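Long-range contacts in NAD-dependent protein deacylase 2 (Archaeoglobus fulgidus, PDB 4TWJ), which removes acetyl and other acyl groups from lysine side chains of proteins, including the chromatin protein Alba, in a reaction that consumes NAD: residues A[18-24]-A[95-101]; A[51-56]-A[164-168]. All blocks are in the same frame, centred on the assembly; numbering follows the deposited sequence.

How the interactions relate
Interaction 1 lies about 5 Å from the centre of the chain, in the parallel sheet of the Rossmann-type domain; interaction 2 lies about 18 Å out, where the loop after strand 158-162 meets the start of helix 53-58. Their centres are about 22 Å apart and their nearest atoms about 7 Å apart, so they do not touch, but both probably border the catalytic cleft. Interaction 1 supplies G23, A24, Q100 and N101 to the NAD site. Interaction 2 holds the acylated peptide: A51 and F165 pack on its modified side chain. The side chain of H118, the predicted proton acceptor, is hydrogen-bonded to the Q100 carbonyl and lies about 7 Å from that of F165.

Interaction 1: residues A[18-24]-A[95-101]. With ACT (acetate ion), chain F.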
loop_
_atom_site.group_PDB
_atom_site.type_symbol
_atom_site.label_atom_id
_atom_site.label_comp_id
_atom_site.label_asym_id
_atom_site.label_seq_id
_atom_site.Cartn_x
_atom_site.Cartn_y
_atom_site.Cartn_z
ATOM N N ALA A 18 3.086 -16.619 2.757
ATOM C CA ALA A 18 3.153 -15.637 1.677
ATOM C C ALA A 18 2.790 -14.235 2.174
ATOM O O ALA A 18 1.891 -14.068 3.000
ATOM C CB ALA A 18 2.239 -16.053 0.540
ATOM N N VAL A 19 3.509 -13.236 1.666
ATOM C CA VAL A 19 3.271 -11.832 1.990
ATOM C C VAL A 19 3.053 -11.063 0.690
ATOM O O VAL A 19 3.728 -11.323 -0.307
ATOM C CB VAL A 19 4.470 -11.237 2.763
ATOM C CG1 VAL A 19 4.345 -9.724 2.917
ATOM C CG2 VAL A 19 4.593 -11.913 4.122
ATOM N N VAL A 20 2.095 -10.139 0.705
ATOM C CA VAL A 20 1.841 -9.257 -0.431
ATOM C C VAL A 20 2.185 -7.822 -0.043
ATOM O O VAL A 20 1.866 -7.384 1.059
ATOM C CB VAL A 20 0.379 -9.362 -0.907
ATOM C CG1 VAL A 20 0.101 -8.363 -2.021
ATOM C CG2 VAL A 20 0.092 -10.780 -1.373
ATOM N N PHE A 21 2.848 -7.117 -0.960
ATOM C CA PHE A 21 3.346 -5.757 -0.748
ATOM C C PHE A 21 2.770 -4.898 -1.871
ATOM O O PHE A 21 2.975 -5.209 -3.048
ATOM C CB PHE A 21 4.877 -5.783 -0.789
ATOM C CG PHE A 21 5.539 -4.435 -0.677
ATOM C CD1 PHE A 21 6.083 -4.014 0.528
ATOM C CD2 PHE A 21 5.679 -3.616 -1.795
ATOM C CE1 PHE A 21 6.731 -2.792 0.627
ATOM C CE2 PHE A 21 6.325 -2.393 -1.700
ATOM C CZ PHE A 21 6.849 -1.983 -0.487
ATOM N N THR A 22 2.038 -3.840 -1.524
ATOM C CA THR A 22 1.365 -3.031 -2.545
ATOM C C THR A 22 1.682 -1.547 -2.467
ATOM O O THR A 22 1.959 -1.008 -1.396
ATOM C CB THR A 22 -0.166 -3.213 -2.493
ATOM O OG1 THR A 22 -0.686 -2.661 -1.276
ATOM C CG2 THR A 22 -0.525 -4.690 -2.577
ATOM N N GLY A 23 1.612 -0.902 -3.628
ATOM C CA GLY A 23 1.770 0.544 -3.752
ATOM C C GLY A 23 0.673 1.142 -4.610
ATOM O O GLY A 23 -0.356 0.503 -4.861
ATOM N N ALA A 24 0.909 2.366 -5.078
ATOM C CA ALA A 24 -0.130 3.174 -5.727
ATOM C C ALA A 24 -0.693 2.585 -7.021
ATOM O O ALA A 24 -1.807 2.937 -7.419
ATOM C CB ALA A 24 0.387 4.584 -5.980
ATOM N N LYS A 95 -0.524 -14.282 4.468
ATOM C CA LYS A 95 -0.536 -14.073 5.917
ATOM C C LYS A 95 -0.518 -12.600 6.310
ATOM O O LYS A 95 -0.853 -12.254 7.447
ATOM C CB LYS A 95 0.682 -14.752 6.548
ATOM C CG LYS A 95 0.851 -16.216 6.187
ATOM C CD LYS A 95 -0.338 -17.046 6.620
ATOM C CE LYS A 95 -0.070 -18.526 6.409
ATOM N NZ LYS A 95 -1.167 -19.355 6.963
ATOM N N ALA A 96 -0.100 -11.741 5.387
ATOM C CA ALA A 96 -0.045 -10.308 5.640
ATOM C C ALA A 96 -0.034 -9.536 4.336
ATOM O O ALA A 96 0.531 -9.986 3.344
ATOM C CB ALA A 96 1.195 -9.957 6.448
ATOM N N VAL A 97 -0.666 -8.369 4.359
ATOM C CA VAL A 97 -0.571 -7.408 3.275
ATOM C C VAL A 97 0.163 -6.200 3.835
ATOM O O VAL A 97 -0.272 -5.601 4.820
ATOM C CB VAL A 97 -1.952 -6.977 2.752
ATOM C CG1 VAL A 97 -1.802 -5.929 1.654
ATOM C CG2 VAL A 97 -2.726 -8.184 2.246
ATOM N N ILE A 98 1.299 -5.878 3.232
ATOM C CA ILE A 98 2.048 -4.683 3.575
ATOM C C ILE A 98 1.729 -3.657 2.504
ATOM O O ILE A 98 1.934 -3.921 1.324
ATOM C CB ILE A 98 3.565 -4.958 3.593
ATOM C CG1 ILE A 98 3.903 -6.037 4.628
ATOM C CG2 ILE A 98 4.335 -3.679 3.887
ATOM C CD1 ILE A 98 5.291 -6.620 4.481
ATOM N N THR A 99 1.231 -2.487 2.892
ATOM C CA THR A 99 0.863 -1.494 1.888
ATOM C C THR A 99 1.456 -0.116 2.155
ATOM O O THR A 99 1.598 0.309 3.303
ATOM C CB THR A 99 -0.670 -1.381 1.702
ATOM O OG1 THR A 99 -0.945 -0.563 0.559
ATOM C CG2 THR A 99 -1.346 -0.786 2.929
ATOM N N GLN A 100 1.787 0.563 1.064
ATOM C CA GLN A 100 2.237 1.944 1.093
ATOM C C GLN A 100 1.049 2.894 0.967
ATOM O O GLN A 100 1.214 4.105 1.093
ATOM C CB GLN A 100 3.202 2.199 -0.065
ATOM C CG GLN A 100 4.453 1.335 -0.031
ATOM C CD GLN A 100 5.384 1.600 -1.195
ATOM O OE1 GLN A 100 6.075 2.615 -1.229
ATOM N NE2 GLN A 100 5.414 0.687 -2.154
ATOM N N ASN A 101 -0.135 2.337 0.708
ATOM C CA ASN A 101 -1.323 3.127 0.385
ATOM C C ASN A 101 -2.104 3.554 1.619
ATOM O O ASN A 101 -2.090 2.871 2.637
ATOM C CB ASN A 101 -2.240 2.331 -0.547
ATOM C CG ASN A 101 -1.528 1.855 -1.797
ATOM O OD1 ASN A 101 -0.593 2.496 -2.273
ATOM N ND2 ASN A 101 -1.962 0.717 -2.328
HETATM C C ACT F . 4.442 3.440 -6.683
HETATM O O ACT F . 5.663 3.245 -6.851
HETATM O OXT ACT F . 3.929 3.427 -5.545
HETATM C CH3 ACT F . 3.576 3.692 -7.880
#
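T22 and T99 meet through their hydroxyls, which share a hydrogen bond, T22 OG1 to T99 OG1 at 2.8 Å. The torsions make this possible: T22 holds OG1 between its backbone N and carbonyl carbon (chi1 67°), while T99 swings its own OG1 opposite the backbone N (chi1 -170°). T99 OG1 also accepts from N101 N at 3.0 Å, which closes an ST turn at the strand end, and T22 OG1 has a further partner in H106. The buried hydroxyl pair is thus tied into a polar chain.

On the other face of the sheet V19, F21 and I98 pack on one another through apolar atoms. The two branches of I98 divide the work: I98 CD1 meets V19 CG1 at 3.6 Å, and I98 CG2 lies 3.8 Å from F21 CD1, set obliquely to the ring. At the far side of the same ring, Q100 NE2 approaches F21 CE2 to 3.2 Å, its amide plane turned 42° from the ring plane; the amide nitrogen is also hydrogen-bonded to S192. Strands 18-22 and 95-99, which carry these faces, run parallel, their axes 4.6 Å apart at closest, joined by backbone bonds such as I98 N to V20 O and T22 N to I98 O.

Beyond the strands, N101 ND2 donates to G23 O at 3.0 Å. The oxygen lies in the N101 amide plane, whereas the donor stands well above the carbonyl plane of G23, off its lone pairs. A24 N donates to OXT of an acetate, probably from the crystallisation liquor, at 3.2 Å. Adjacent parallel strands whose C-terminal loops, here G23-A24 and Q100-N101, line a dinucleotide site are the hallmark of the Rossmann-type NAD-binding domain of sirtuins.

Interaction 2: residues A[51-56]-A[164-168]; sequences ASISGF and LFGEP
A51 and I53 grip the backbone of F165 from both ends: F165 N donates to A51 O, in the carbonyl plane, and I53 N donates to F165 O, each at 2.9 Å. This pair of bonds forms a single bridge around S52, whose CA comes within 4.2 Å of F165 CA. The close-packed side lies around L164. L164 CB is 3.5 Å from A51 O, and L164 CD1 reaches F56 CB at 3.8 Å, the L164 and F56 side chains crossing at about a right angle. The F165 ring brings its edge to A51 O, with F165 CD2 3.4 Å away and the oxygen in the ring plane. S52 serves as N-cap of the helix, with OG accepting from G55 N and also bonded to E48 O.

Toward G166 and E167 the contact thins. G166 is exposed, and I53 CG2 lies 3.9 Å from G166 O. The aliphatic part of E167 does the remaining packing: E167 CG sits 3.7 Å from I53 CB, and the chain, extended beyond CG (chi2 -166°), runs across the isoleucine at about a right angle. The carboxylate reaches across the type II turn from L164 to E167, where E167 OE2 uses its anti lone pair to accept from L164 N at 2.9 Å, and makes a salt bridge to K159. With E167 cut back to an alanine, L164 N and K159 would probably lose their shared acceptor and a gap would open beside I53.

Main-chain bonds make the bridge, while the A51 and F165 side chains pack on the modified side chain of the bound peptide and the backbones of G166 and E167 hydrogen-bond to the peptide backbone; this chemistry is consistent with main-chain bonds ordering the loop beside an apolar surface for the acyl chain.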
loop_
_atom_site.group_PDB
_atom_site.type_symbol
_atom_site.label_atom_id
_atom_site.label_comp_id
_atom_site.label_asym_id
_atom_site.label_seq_id
_atom_site.Cartn_x
_atom_site.Cartn_y
_atom_site.Cartn_z
ATOM N N ALA A 51 3.144 16.773 -0.814
ATOM C CA ALA A 51 3.066 15.539 -0.020
ATOM C C ALA A 51 4.182 15.343 1.015
ATOM O O ALA A 51 4.413 14.219 1.461
ATOM C CB ALA A 51 3.011 14.340 -0.959
ATOM N N SER A 52 4.847 16.424 1.414
ATOM C CA SER A 52 5.910 16.357 2.421
ATOM C C SER A 52 5.530 17.131 3.682
ATOM O O SER A 52 4.663 18.012 3.648
ATOM C CB SER A 52 7.224 16.904 1.856
ATOM O OG SER A 52 7.211 18.322 1.786
ATOM N N ILE A 53 6.189 16.806 4.790
ATOM C CA ILE A 53 5.915 17.466 6.067
ATOM C C ILE A 53 6.331 18.943 6.039
ATOM O O ILE A 53 5.620 19.790 6.587
ATOM C CB ILE A 53 6.548 16.719 7.272
ATOM C CG1 ILE A 53 6.101 17.346 8.600
ATOM C CG2 ILE A 53 8.068 16.680 7.184
ATOM C CD1 ILE A 53 4.606 17.310 8.827
ATOM N N SER A 54 7.450 19.257 5.391
ATOM C CA SER A 54 7.859 20.658 5.244
ATOM C C SER A 54 6.836 21.423 4.400
ATOM O O SER A 54 6.515 22.575 4.699
ATOM C CB SER A 54 9.263 20.770 4.636
ATOM O OG SER A 54 9.338 20.121 3.381
ATOM N N GLY A 55 6.320 20.777 3.358
ATOM C CA GLY A 55 5.273 21.365 2.522
ATOM C C GLY A 55 3.997 21.610 3.305
ATOM O O GLY A 55 3.394 22.690 3.220
ATOM N N PHE A 56 3.580 20.609 4.075
ATOM C CA PHE A 56 2.373 20.729 4.893
ATOM C C PHE A 56 2.480 21.857 5.921
ATOM O O PHE A 56 1.511 22.583 6.151
ATOM C CB PHE A 56 2.060 19.409 5.608
ATOM C CG PHE A 56 0.743 19.420 6.327
ATOM C CD1 PHE A 56 -0.427 19.075 5.664
ATOM C CD2 PHE A 56 0.669 19.798 7.657
ATOM C CE1 PHE A 56 -1.643 19.100 6.318
ATOM C CE2 PHE A 56 -0.551 19.825 8.319
ATOM C CZ PHE A 56 -1.704 19.477 7.648
ATOM N N LEU A 164 3.798 11.543 5.731
ATOM C CA LEU A 164 4.188 12.362 4.594
ATOM C C LEU A 164 5.673 12.175 4.341
ATOM O O LEU A 164 6.402 11.712 5.217
ATOM C CB LEU A 164 3.904 13.841 4.867
ATOM C CG LEU A 164 2.439 14.179 5.139
ATOM C CD1 LEU A 164 2.294 15.665 5.436
ATOM C CD2 LEU A 164 1.568 13.770 3.967
ATOM N N PHE A 165 6.124 12.537 3.145
ATOM C CA PHE A 165 7.556 12.516 2.862
ATOM C C PHE A 165 8.285 13.375 3.891
ATOM O O PHE A 165 7.818 14.456 4.255
ATOM C CB PHE A 165 7.845 12.977 1.432
ATOM C CG PHE A 165 7.531 11.933 0.395
ATOM C CD1 PHE A 165 8.482 10.987 0.038
ATOM C CD2 PHE A 165 6.282 11.881 -0.210
ATOM C CE1 PHE A 165 8.198 10.013 -0.906
ATOM C CE2 PHE A 165 5.991 10.912 -1.158
ATOM C CZ PHE A 165 6.950 9.973 -1.506
ATOM N N GLY A 166 9.399 12.858 4.400
ATOM C CA GLY A 166 10.173 13.537 5.434
ATOM C C GLY A 166 9.811 13.157 6.861
ATOM O O GLY A 166 10.447 13.636 7.800
ATOM N N GLU A 167 8.807 12.296 7.032
ATOM C CA GLU A 167 8.423 11.798 8.355
ATOM C C GLU A 167 8.863 10.352 8.541
ATOM O O GLU A 167 8.894 9.586 7.582
ATOM C CB GLU A 167 6.906 11.864 8.543
ATOM C CG GLU A 167 6.329 13.264 8.483
ATOM C CD GLU A 167 4.911 13.323 9.014
ATOM O OE1 GLU A 167 4.722 13.774 10.167
ATOM O OE2 GLU A 167 3.989 12.903 8.291
ATOM N N PRO A 168 9.173 9.961 9.789
ATOM C CA PRO A 168 9.454 8.555 10.056
ATOM C C PRO A 168 8.171 7.732 10.052
ATOM O O PRO A 168 7.078 8.278 10.226
ATOM C CB PRO A 168 10.070 8.588 11.457
ATOM C CG PRO A 168 9.425 9.756 12.109
ATOM C CD PRO A 168 9.221 10.774 11.019
#